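Local structure of protein toll (Drosophila melanogaster, 4LXR) at residues A[428-431]-A[432-436]; A[400-404]-A[405-409]; A[89-92]-A[93-97]; A[207-211]-A[212-216]. The protein binds cleaved Spätzle as a leucine-rich-repeat receptor of the Toll-like family, triggering signalling for embryonic dorsal-ventral polarity and antifungal immunity. One frame throughout, in Å; residues are numbered along the deposited sequence.

Contact 1: A[428-431]-A[432-436]; sequences PLLD and IMLQT
T436 N reaches back to D431 O (3.1 Å) around Q435, a residue with a side chain that nevertheless takes a positive phi of 53°, a conformation more often given to glycine. The N-H of T436 approaches almost in line with the C=O of D431, while Q435 N bonds to I432 O at 2.9 Å. These two bonds, the 6-to-1 and 5-to-2 pair, end a very short helix. Before them, M433 N donates to L429 O at 3.1 Å in a nearly straight bond (175°), and L434 N donates to L430 O at 2.8 Å; the first turn, from I432 N to P428 O, is held only by a weak bond of 3.4 Å.

The side chains add one closer apolar meeting. L430 has CG anti to its own N (chi1 -164°), a torsion that stands the branch out from the helix, where L434 CD1 comes to within 3.6 Å of L430 CG, the two leucines crossing at a slant. M433 contributes only a loose touch, its SD 4.3 Å from L430 CD1. On another flank I432 rests on Q427, I438 and F460, and Q435 touches E488, in a turn that is otherwise largely at the surface. The ending at Q435 is a Schellman motif, here closing the helix that lies between strands 415-417 and 450-452 in the leucine-rich-repeat solenoid.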
loop_
_atom_site.group_PDB
_atom_site.type_symbol
_atom_site.label_atom_id
_atom_site.label_comp_id
_atom_site.label_asym_id
_atom_site.label_seq_id
_atom_site.Cartn_x
_atom_site.Cartn_y
_atom_site.Cartn_z
ATOM N N PRO A 428 2.212 -25.396 -22.098
ATOM C CA PRO A 428 1.815 -25.556 -23.505
ATOM C C PRO A 428 0.355 -25.189 -23.781
ATOM O O PRO A 428 -0.541 -25.562 -23.023
ATOM C CB PRO A 428 2.054 -27.048 -23.773
ATOM C CG PRO A 428 2.000 -27.683 -22.437
ATOM C CD PRO A 428 2.606 -26.683 -21.501
ATOM N N LEU A 429 0.135 -24.478 -24.883
ATOM C CA LEU A 429 -1.143 -23.833 -25.174
ATOM C C LEU A 429 -2.286 -24.812 -25.357
ATOM O O LEU A 429 -3.416 -24.546 -24.947
ATOM C CB LEU A 429 -1.018 -22.952 -26.422
ATOM C CG LEU A 429 -0.712 -21.461 -26.231
ATOM C CD1 LEU A 429 0.432 -21.220 -25.242
ATOM C CD2 LEU A 429 -0.399 -20.832 -27.585
ATOM N N LEU A 430 -1.992 -25.943 -25.984
ATOM C CA LEU A 430 -3.019 -26.929 -26.254
ATOM C C LEU A 430 -3.494 -27.638 -24.987
ATOM O O LEU A 430 -4.679 -27.932 -24.848
ATOM C CB LEU A 430 -2.536 -27.931 -27.294
ATOM C CG LEU A 430 -3.674 -28.739 -27.893
ATOM C CD1 LEU A 430 -4.733 -27.809 -28.458
ATOM C CD2 LEU A 430 -3.149 -29.648 -28.966
ATOM N N ASP A 431 -2.573 -27.920 -24.072
ATOM C CA ASP A 431 -2.937 -28.452 -22.762
ATOM C C ASP A 431 -3.990 -27.578 -22.083
ATOM O O ASP A 431 -4.948 -28.090 -21.504
ATOM C CB ASP A 431 -1.708 -28.576 -21.860
ATOM C CG ASP A 431 -0.907 -29.833 -22.135
ATOM O OD1 ASP A 431 -0.163 -29.858 -23.138
ATOM O OD2 ASP A 431 -1.030 -30.802 -21.353
ATOM N N ILE A 432 -3.808 -26.261 -22.176
ATOM C CA ILE A 432 -4.768 -25.298 -21.632
ATOM C C ILE A 432 -6.138 -25.367 -22.320
ATOM O O ILE A 432 -7.152 -25.551 -21.655
ATOM C CB ILE A 432 -4.226 -23.847 -21.700
ATOM C CG1 ILE A 432 -2.991 -23.698 -20.809
ATOM C CG2 ILE A 432 -5.299 -22.848 -21.296
ATOM C CD1 ILE A 432 -3.076 -24.525 -19.547
ATOM N N MET A 433 -6.152 -25.217 -23.643
ATOM C CA MET A 433 -7.372 -25.316 -24.442
ATOM C C MET A 433 -8.136 -26.606 -24.182
ATOM O O MET A 433 -9.362 -26.603 -24.083
ATOM C CB MET A 433 -7.045 -25.254 -25.933
ATOM C CG MET A 433 -6.614 -23.899 -26.456
ATOM S SD MET A 433 -6.493 -23.930 -28.262
ATOM C CE MET A 433 -6.122 -22.212 -28.604
ATOM N N LEU A 434 -7.402 -27.711 -24.086
ATOM C CA LEU A 434 -8.008 -29.025 -23.882
ATOM C C LEU A 434 -8.346 -29.265 -22.409
ATOM O O LEU A 434 -8.580 -30.398 -21.987
ATOM C CB LEU A 434 -7.112 -30.134 -24.447
ATOM C CG LEU A 434 -6.906 -30.053 -25.966
ATOM C CD1 LEU A 434 -6.000 -31.167 -26.478
ATOM C CD2 LEU A 434 -8.239 -30.067 -26.709
ATOM N N GLN A 435 -8.357 -28.176 -21.643
ATOM C CA GLN A 435 -8.866 -28.147 -20.271
ATOM C C GLN A 435 -8.240 -29.203 -19.369
ATOM O O GLN A 435 -8.883 -29.706 -18.450
ATOM C CB GLN A 435 -10.397 -28.269 -20.264
ATOM C CG GLN A 435 -11.087 -27.568 -19.095
ATOM C CD GLN A 435 -10.929 -26.053 -19.129
ATOM O OE1 GLN A 435 -9.891 -25.512 -18.740
ATOM N NE2 GLN A 435 -11.966 -25.363 -19.589
ATOM N N THR A 436 -6.984 -29.538 -19.641
ATOM C CA THR A 436 -6.275 -30.537 -18.852
ATOM C C THR A 436 -6.111 -30.069 -17.397
ATOM O O THR A 436 -5.860 -28.895 -17.131
ATOM C CB THR A 436 -4.917 -30.916 -19.507
ATOM O OG1 THR A 436 -5.162 -31.632 -20.729
ATOM C CG2 THR A 436 -4.066 -31.788 -18.580
#

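Contact 2: A[400-404]-A[405-409]; sequences RTIDS and RAFVS
A406 N donates to D403 O at 3.0 Å, closing a type I beta turn from D403 to A406; a second type I turn, from R405 to V408, follows directly and is closed by a weak bond. The D403 carbonyl is met from above its plane, 65° out of it, as the tight bend of the chain dictates.

D403 also grips the first turn with its side chain. CG lies anti to the backbone N (chi1 -175°), which carries the carboxylate over the bend, and D403 OD1 takes R405 N at 2.7 Å on its anti side. Replacing D403 by a leucine would probably leave R405 N without this acceptor and the first turn held by its backbone bond alone. The R405 guanidinium leads away and makes no charge pair with D403, its NE 6.2 Å from D403 OD1.

On the inner flank I402 CG2 is the apolar meeting point: it sits 3.7 Å from F407 CE2, at the edge of the ring and near its plane, and 3.9 Å from A406 CB. A406 and F407 also rest on I378, and F407 on M445, so the phenyl group is enclosed by neighbouring segments. A water donates to S404 O at 2.9 Å; its approach to F407 N is so short that the detail is doubtful.

A D403 side chain bonded to the N-H two residues on is an Asx turn, here within LRR 11, where the chain leaves short strand 401-402, paired with strand 377-378, and turns an aromatic residue into the leucine-rich-repeat core.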
loop_
_atom_site.group_PDB
_atom_site.type_symbol
_atom_site.label_atom_id
_atom_site.label_comp_id
_atom_site.label_asym_id
_atom_site.label_seq_id
_atom_site.Cartn_x
_atom_site.Cartn_y
_atom_site.Cartn_z
ATOM N N ARG A 400 12.676 -17.703 -13.302
ATOM C CA ARG A 400 12.144 -18.224 -14.549
ATOM C C ARG A 400 11.658 -19.668 -14.362
ATOM O O ARG A 400 10.655 -20.074 -14.951
ATOM C CB ARG A 400 13.187 -18.096 -15.670
ATOM C CG ARG A 400 13.167 -19.206 -16.704
ATOM C CD ARG A 400 13.023 -18.663 -18.120
ATOM N NE ARG A 400 12.846 -19.735 -19.102
ATOM C CZ ARG A 400 11.686 -20.346 -19.337
ATOM N NH1 ARG A 400 10.597 -19.993 -18.657
ATOM N NH2 ARG A 400 11.612 -21.314 -20.243
ATOM N N THR A 401 12.349 -20.445 -13.537
ATOM C CA THR A 401 11.894 -21.803 -13.278
ATOM C C THR A 401 11.674 -22.095 -11.806
ATOM O O THR A 401 12.375 -21.578 -10.935
ATOM C CB THR A 401 12.861 -22.873 -13.825
ATOM O OG1 THR A 401 14.016 -22.941 -12.976
ATOM C CG2 THR A 401 13.264 -22.556 -15.248
ATOM N N ILE A 402 10.691 -22.945 -11.552
ATOM C CA ILE A 402 10.382 -23.422 -10.220
ATOM C C ILE A 402 10.345 -24.940 -10.288
ATOM O O ILE A 402 9.494 -25.509 -10.965
ATOM C CB ILE A 402 9.020 -22.904 -9.738
ATOM C CG1 ILE A 402 8.976 -21.377 -9.830
ATOM C CG2 ILE A 402 8.739 -23.374 -8.291
ATOM C CD1 ILE A 402 7.816 -20.758 -9.073
ATOM N N ASP A 403 11.289 -25.597 -9.616
ATOM C CA ASP A 403 11.355 -27.049 -9.651
ATOM C C ASP A 403 10.029 -27.645 -9.176
ATOM O O ASP A 403 9.363 -27.087 -8.290
ATOM C CB ASP A 403 12.489 -27.558 -8.777
ATOM C CG ASP A 403 12.661 -29.056 -8.885
ATOM O OD1 ASP A 403 11.960 -29.793 -8.154
ATOM O OD2 ASP A 403 13.480 -29.498 -9.717
ATOM N N SER A 404 9.650 -28.775 -9.759
ATOM C CA SER A 404 8.341 -29.355 -9.471
ATOM C C SER A 404 8.243 -29.789 -8.012
ATOM O O SER A 404 7.153 -29.874 -7.467
ATOM C CB SER A 404 8.019 -30.515 -10.428
ATOM O OG SER A 404 8.951 -31.570 -10.274
ATOM N N ARG A 405 9.386 -30.027 -7.373
ATOM C CA ARG A 405 9.396 -30.414 -5.965
ATOM C C ARG A 405 9.827 -29.299 -5.014
ATOM O O ARG A 405 10.059 -29.551 -3.824
ATOM C CB ARG A 405 10.247 -31.676 -5.753
ATOM C CG ARG A 405 9.739 -32.876 -6.551
ATOM C CD ARG A 405 10.404 -34.185 -6.156
ATOM N NE ARG A 405 10.102 -34.592 -4.784
ATOM C CZ ARG A 405 8.936 -35.092 -4.377
ATOM N NH1 ARG A 405 7.931 -35.235 -5.231
ATOM N NH2 ARG A 405 8.768 -35.439 -3.106
ATOM N N ALA A 406 9.904 -28.067 -5.523
ATOM C CA ALA A 406 10.346 -26.925 -4.710
ATOM C C ALA A 406 9.549 -26.728 -3.421
ATOM O O ALA A 406 10.118 -26.385 -2.377
ATOM C CB ALA A 406 10.323 -25.648 -5.527
ATOM N N PHE A 407 8.240 -26.951 -3.497
ATOM C CA PHE A 407 7.356 -26.632 -2.383
ATOM C C PHE A 407 6.626 -27.835 -1.786
ATOM O O PHE A 407 5.592 -27.689 -1.139
ATOM C CB PHE A 407 6.382 -25.525 -2.785
ATOM C CG PHE A 407 7.060 -24.225 -3.091
ATOM C CD1 PHE A 407 7.488 -23.387 -2.055
ATOM C CD2 PHE A 407 7.301 -23.846 -4.408
ATOM C CE1 PHE A 407 8.144 -22.181 -2.344
ATOM C CE2 PHE A 407 7.939 -22.644 -4.702
ATOM C CZ PHE A 407 8.369 -21.815 -3.677
ATOM N N VAL A 408 7.187 -29.018 -1.972
ATOM C CA VAL A 408 6.579 -30.206 -1.406
ATOM C C VAL A 408 6.685 -30.216 0.124
ATOM O O VAL A 408 5.781 -30.697 0.791
ATOM C CB VAL A 408 7.146 -31.517 -2.029
ATOM C CG1 VAL A 408 8.661 -31.567 -1.925
ATOM C CG2 VAL A 408 6.542 -32.733 -1.355
ATOM N N SER A 409 7.751 -29.636 0.679
ATOM C CA SER A 409 8.018 -29.772 2.113
ATOM C C SER A 409 7.754 -28.523 2.953
ATOM O O SER A 409 8.026 -28.507 4.157
ATOM C CB SER A 409 9.449 -30.264 2.340
ATOM O OG SER A 409 9.650 -31.515 1.698
HETATM O O HOH W 1 6.821 -27.811 -5.399
#

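Contact 3: A[89-92]-A[93-97]; sequences ASIL and DYLGI
D93 CB starts 3.5 Å from A89 O, one helical turn back, and the side chain then folds over that same oxygen. D93 CG comes to 2.9 Å from A89 O, and the carboxylate oxygens lie at nearly equal distances from it, so A89 O stands over the face of the carboxylate and not at its rim. A89 O is an acceptor, as are both carboxylate oxygens; its bond is with D93 N, at 2.7 Å. The tip finds its partner farther out: D93 OD2 forms a salt bridge with R121, whose NH2 also bonds S90 OG, an arrangement that probably offsets the crowding of acceptors.

The same helix, 88-94, in the N-terminal part of the ectodomain, ends in a Schellman motif. I97 N returns to L92 O at 2.9 Å while G96 N bonds to D93 O at 2.8 Å, and G96 takes a positive phi of 69°, readily adopted by a residue without a side chain. L92 O also receives a weak bond from L95 N.

Past the turn, I97 points back toward the helix. Its CB lies 3.5 Å from L92 O. CG1 is anti to the carbonyl carbon (chi1 -73°), and with the chain extended beyond it I97 CD1 reaches L92 CD2 at 3.9 Å, the two side chains crossing at a slant. Both residues pack on V75 of strand 74-78, while I97 touches V48 and L95 touches I50, both on strand 47-52.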
loop_
_atom_site.group_PDB
_atom_site.type_symbol
_atom_site.label_atom_id
_atom_site.label_comp_id
_atom_site.label_asym_id
_atom_site.label_seq_id
_atom_site.Cartn_x
_atom_site.Cartn_y
_atom_site.Cartn_z
ATOM N N ALA A 89 15.247 25.250 41.459
ATOM C CA ALA A 89 14.298 24.788 42.477
ATOM C C ALA A 89 13.406 25.926 42.982
ATOM O O ALA A 89 12.262 25.698 43.363
ATOM C CB ALA A 89 15.033 24.135 43.651
ATOM N N SER A 90 13.934 27.150 42.987
ATOM C CA SER A 90 13.145 28.309 43.392
ATOM C C SER A 90 11.995 28.635 42.425
ATOM O O SER A 90 10.924 29.055 42.853
ATOM C CB SER A 90 14.048 29.521 43.598
ATOM O OG SER A 90 14.825 29.351 44.772
ATOM N N ILE A 91 12.209 28.447 41.129
ATOM C CA ILE A 91 11.096 28.560 40.182
ATOM C C ILE A 91 10.051 27.478 40.476
ATOM O O ILE A 91 8.850 27.764 40.565
ATOM C CB ILE A 91 11.568 28.462 38.715
ATOM C CG1 ILE A 91 12.353 29.717 38.338
ATOM C CG2 ILE A 91 10.377 28.284 37.779
ATOM C CD1 ILE A 91 13.392 29.478 37.270
ATOM N N LEU A 92 10.517 26.246 40.670
ATOM C CA LEU A 92 9.620 25.130 40.968
ATOM C C LEU A 92 8.871 25.311 42.305
ATOM O O LEU A 92 7.666 25.003 42.389
ATOM C CB LEU A 92 10.364 23.786 40.902
ATOM C CG LEU A 92 11.173 23.499 39.625
ATOM C CD1 LEU A 92 11.650 22.054 39.552
ATOM C CD2 LEU A 92 10.412 23.866 38.366
ATOM N N ASP A 93 9.561 25.813 43.335
ATOM C CA ASP A 93 8.899 26.127 44.607
ATOM C C ASP A 93 7.762 27.118 44.380
ATOM O O ASP A 93 6.675 26.946 44.911
ATOM C CB ASP A 93 9.853 26.737 45.645
ATOM C CG ASP A 93 11.001 25.812 46.022
ATOM O OD1 ASP A 93 10.875 24.588 45.838
ATOM O OD2 ASP A 93 12.038 26.318 46.498
ATOM N N TYR A 94 8.035 28.154 43.589
ATOM C CA TYR A 94 7.077 29.224 43.328
ATOM C C TYR A 94 5.793 28.653 42.748
ATOM O O TYR A 94 4.697 29.097 43.075
ATOM C CB TYR A 94 7.665 30.229 42.339
ATOM C CG TYR A 94 6.889 31.521 42.233
ATOM C CD1 TYR A 94 7.016 32.508 43.208
ATOM C CD2 TYR A 94 6.025 31.756 41.157
ATOM C CE1 TYR A 94 6.313 33.692 43.115
ATOM C CE2 TYR A 94 5.319 32.934 41.056
ATOM C CZ TYR A 94 5.466 33.900 42.042
ATOM O OH TYR A 94 4.772 35.077 41.951
ATOM N N LEU A 95 5.944 27.660 41.884
ATOM C CA LEU A 95 4.816 27.022 41.236
ATOM C C LEU A 95 4.214 25.936 42.123
ATOM O O LEU A 95 3.214 25.313 41.767
ATOM C CB LEU A 95 5.261 26.445 39.898
ATOM C CG LEU A 95 5.675 27.524 38.901
ATOM C CD1 LEU A 95 6.243 26.897 37.610
ATOM C CD2 LEU A 95 4.465 28.417 38.620
ATOM N N GLY A 96 4.821 25.718 43.286
ATOM C CA GLY A 96 4.347 24.701 44.212
ATOM C C GLY A 96 4.560 23.281 43.705
ATOM O O GLY A 96 3.785 22.372 44.036
ATOM N N ILE A 97 5.606 23.086 42.901
ATOM C CA ILE A 97 5.908 21.758 42.354
ATOM C C ILE A 97 6.620 20.929 43.419
ATOM O O ILE A 97 7.560 21.406 44.048
ATOM C CB ILE A 97 6.774 21.857 41.087
ATOM C CG1 ILE A 97 5.926 22.382 39.923
ATOM C CG2 ILE A 97 7.372 20.500 40.734
ATOM C CD1 ILE A 97 6.725 22.801 38.718
#

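Contact 4: A[207-211]-A[212-216]; sequences HNLTK and HDFEG
L209 CD2 approaches the F214 ring at a slant, 4.3 Å from its CZ, while D213 CB lies 4.2 Å above one ring face, offset toward the rim. A second flat group is the D213 carboxylate. T210 N donates to D213 OD2 at 3.1 Å from well above the carboxylate plane, 57° out of it. L209 CD2 is also near this oxygen, 3.6 Å off, the leucine and aspartate crossing almost at right angles.

A water ties the same corner together, donating to D213 OD2 and to N208 O and lying 2.6 Å from T210 OG1. The threonine torsion, chi1 53°, sets OG1 between its backbone N and carbonyl carbon, within reach of that water. Two backbone bonds close the short 3-10 turn, D213 N to T210 O at 2.9 Å and F214 N to K211 O at 3.1 Å.

A valine in place of D213 is likely to leave T210 N without its side-chain acceptor and R187 without the mate that its salt bridge to D213 OD1 provides. With an arginine, a backbone N-H and a water all directed at it, this buried carboxylate is probably ionised.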
loop_
_atom_site.group_PDB
_atom_site.type_symbol
_atom_site.label_atom_id
_atom_site.label_comp_id
_atom_site.label_asym_id
_atom_site.label_seq_id
_atom_site.Cartn_x
_atom_site.Cartn_y
_atom_site.Cartn_z
ATOM N N HIS A 207 37.661 9.194 17.610
ATOM C CA HIS A 207 38.521 8.577 16.612
ATOM C C HIS A 207 39.738 7.874 17.211
ATOM O O HIS A 207 40.668 7.539 16.489
ATOM C CB HIS A 207 39.027 9.661 15.651
ATOM C CG HIS A 207 37.933 10.454 15.015
ATOM N ND1 HIS A 207 38.149 11.676 14.415
ATOM C CD2 HIS A 207 36.611 10.189 14.872
ATOM C CE1 HIS A 207 37.008 12.129 13.928
ATOM N NE2 HIS A 207 36.058 11.250 14.197
ATOM N N ASN A 208 39.759 7.673 18.523
ATOM C CA ASN A 208 40.947 7.103 19.159
ATOM C C ASN A 208 40.624 6.179 20.331
ATOM O O ASN A 208 41.337 6.162 21.317
ATOM C CB ASN A 208 41.896 8.218 19.617
ATOM C CG ASN A 208 42.498 8.998 18.447
ATOM O OD1 ASN A 208 42.155 10.164 18.220
ATOM N ND2 ASN A 208 43.401 8.358 17.704
ATOM N N LEU A 209 39.542 5.422 20.223
ATOM C CA LEU A 209 39.147 4.517 21.287
ATOM C C LEU A 209 40.149 3.375 21.382
ATOM O O LEU A 209 40.549 2.803 20.365
ATOM C CB LEU A 209 37.734 3.968 21.037
ATOM C CG LEU A 209 36.575 4.945 21.156
ATOM C CD1 LEU A 209 35.286 4.231 20.760
ATOM C CD2 LEU A 209 36.463 5.543 22.577
ATOM N N THR A 210 40.587 3.096 22.608
ATOM C CA THR A 210 41.459 1.970 22.904
ATOM C C THR A 210 40.921 1.238 24.133
ATOM O O THR A 210 40.046 1.753 24.855
ATOM C CB THR A 210 42.938 2.406 23.167
ATOM O OG1 THR A 210 42.970 3.426 24.176
ATOM C CG2 THR A 210 43.579 2.952 21.904
ATOM N N LYS A 211 41.458 0.042 24.357
ATOM C CA LYS A 211 41.040 -0.850 25.435
ATOM C C LYS A 211 41.008 -0.158 26.798
ATOM O O LYS A 211 40.038 -0.278 27.546
ATOM C CB LYS A 211 41.963 -2.073 25.443
ATOM C CG LYS A 211 41.994 -2.888 26.708
ATOM C CD LYS A 211 42.969 -4.065 26.529
ATOM C CE LYS A 211 43.291 -4.745 27.859
ATOM N NZ LYS A 211 43.987 -6.062 27.697
ATOM N N HIS A 212 42.041 0.615 27.094
ATOM C CA HIS A 212 42.137 1.312 28.370
ATOM C C HIS A 212 40.984 2.281 28.629
ATOM O O HIS A 212 40.698 2.613 29.785
ATOM C CB HIS A 212 43.479 2.056 28.472
ATOM C CG HIS A 212 43.737 2.664 29.820
ATOM N ND1 HIS A 212 43.964 1.906 30.949
ATOM C CD2 HIS A 212 43.801 3.958 30.217
ATOM C CE1 HIS A 212 44.160 2.707 31.982
ATOM N NE2 HIS A 212 44.068 3.957 31.565
ATOM N N ASP A 213 40.326 2.737 27.564
ATOM C CA ASP A 213 39.221 3.678 27.696
ATOM C C ASP A 213 38.071 3.081 28.522
ATOM O O ASP A 213 37.326 3.806 29.194
ATOM C CB ASP A 213 38.712 4.146 26.315
ATOM C CG ASP A 213 39.616 5.200 25.665
ATOM O OD1 ASP A 213 40.401 5.850 26.383
ATOM O OD2 ASP A 213 39.525 5.397 24.430
ATOM N N PHE A 214 37.937 1.760 28.490
ATOM C CA PHE A 214 36.826 1.118 29.186
ATOM C C PHE A 214 37.276 0.324 30.409
ATOM O O PHE A 214 36.562 -0.552 30.892
ATOM C CB PHE A 214 36.030 0.226 28.227
ATOM C CG PHE A 214 35.551 0.949 27.004
ATOM C CD1 PHE A 214 34.493 1.833 27.083
ATOM C CD2 PHE A 214 36.173 0.760 25.786
ATOM C CE1 PHE A 214 34.060 2.509 25.958
ATOM C CE2 PHE A 214 35.733 1.428 24.655
ATOM C CZ PHE A 214 34.690 2.307 24.744
ATOM N N GLU A 215 38.457 0.643 30.923
ATOM C CA GLU A 215 38.938 -0.003 32.146
ATOM C C GLU A 215 37.975 0.207 33.320
ATOM O O GLU A 215 37.614 1.335 33.665
ATOM C CB GLU A 215 40.332 0.508 32.502
ATOM C CG GLU A 215 40.764 0.189 33.896
ATOM C CD GLU A 215 42.070 0.869 34.238
ATOM O OE1 GLU A 215 42.037 1.888 34.962
ATOM O OE2 GLU A 215 43.126 0.390 33.767
ATOM N N GLY A 216 37.557 -0.890 33.932
ATOM C CA GLY A 216 36.619 -0.805 35.036
ATOM C C GLY A 216 35.151 -0.858 34.626
ATOM O O GLY A 216 34.272 -0.836 35.477
HETATM O O HOH W 2 42.393 5.962 23.977
#

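Overall arrangement
Contacts 3, 4, 2 and 1 follow one another along the chain, sampling the N-terminal half or so of the curved ectodomain: contacts 3 and 1 lie about 85 Å apart between centres, on opposite sides of the chain's centre. Contacts 2 and 1 are neighbours, about 21 Å between centres, with nearest atoms about 10 Å apart and no touch. Contacts 4 and 2, about 53 Å apart between centres, are counterparts: F214 and F407 each hold the twentieth position of their repeats, LRR 3 and LRR 11. Contacts 1 and 3 share a Schellman helix end. No Spätzle chain touches any of the four; in contact 1 the side chain of L429 is about 7 Å from a bound NAG (N-acetylglucosamine).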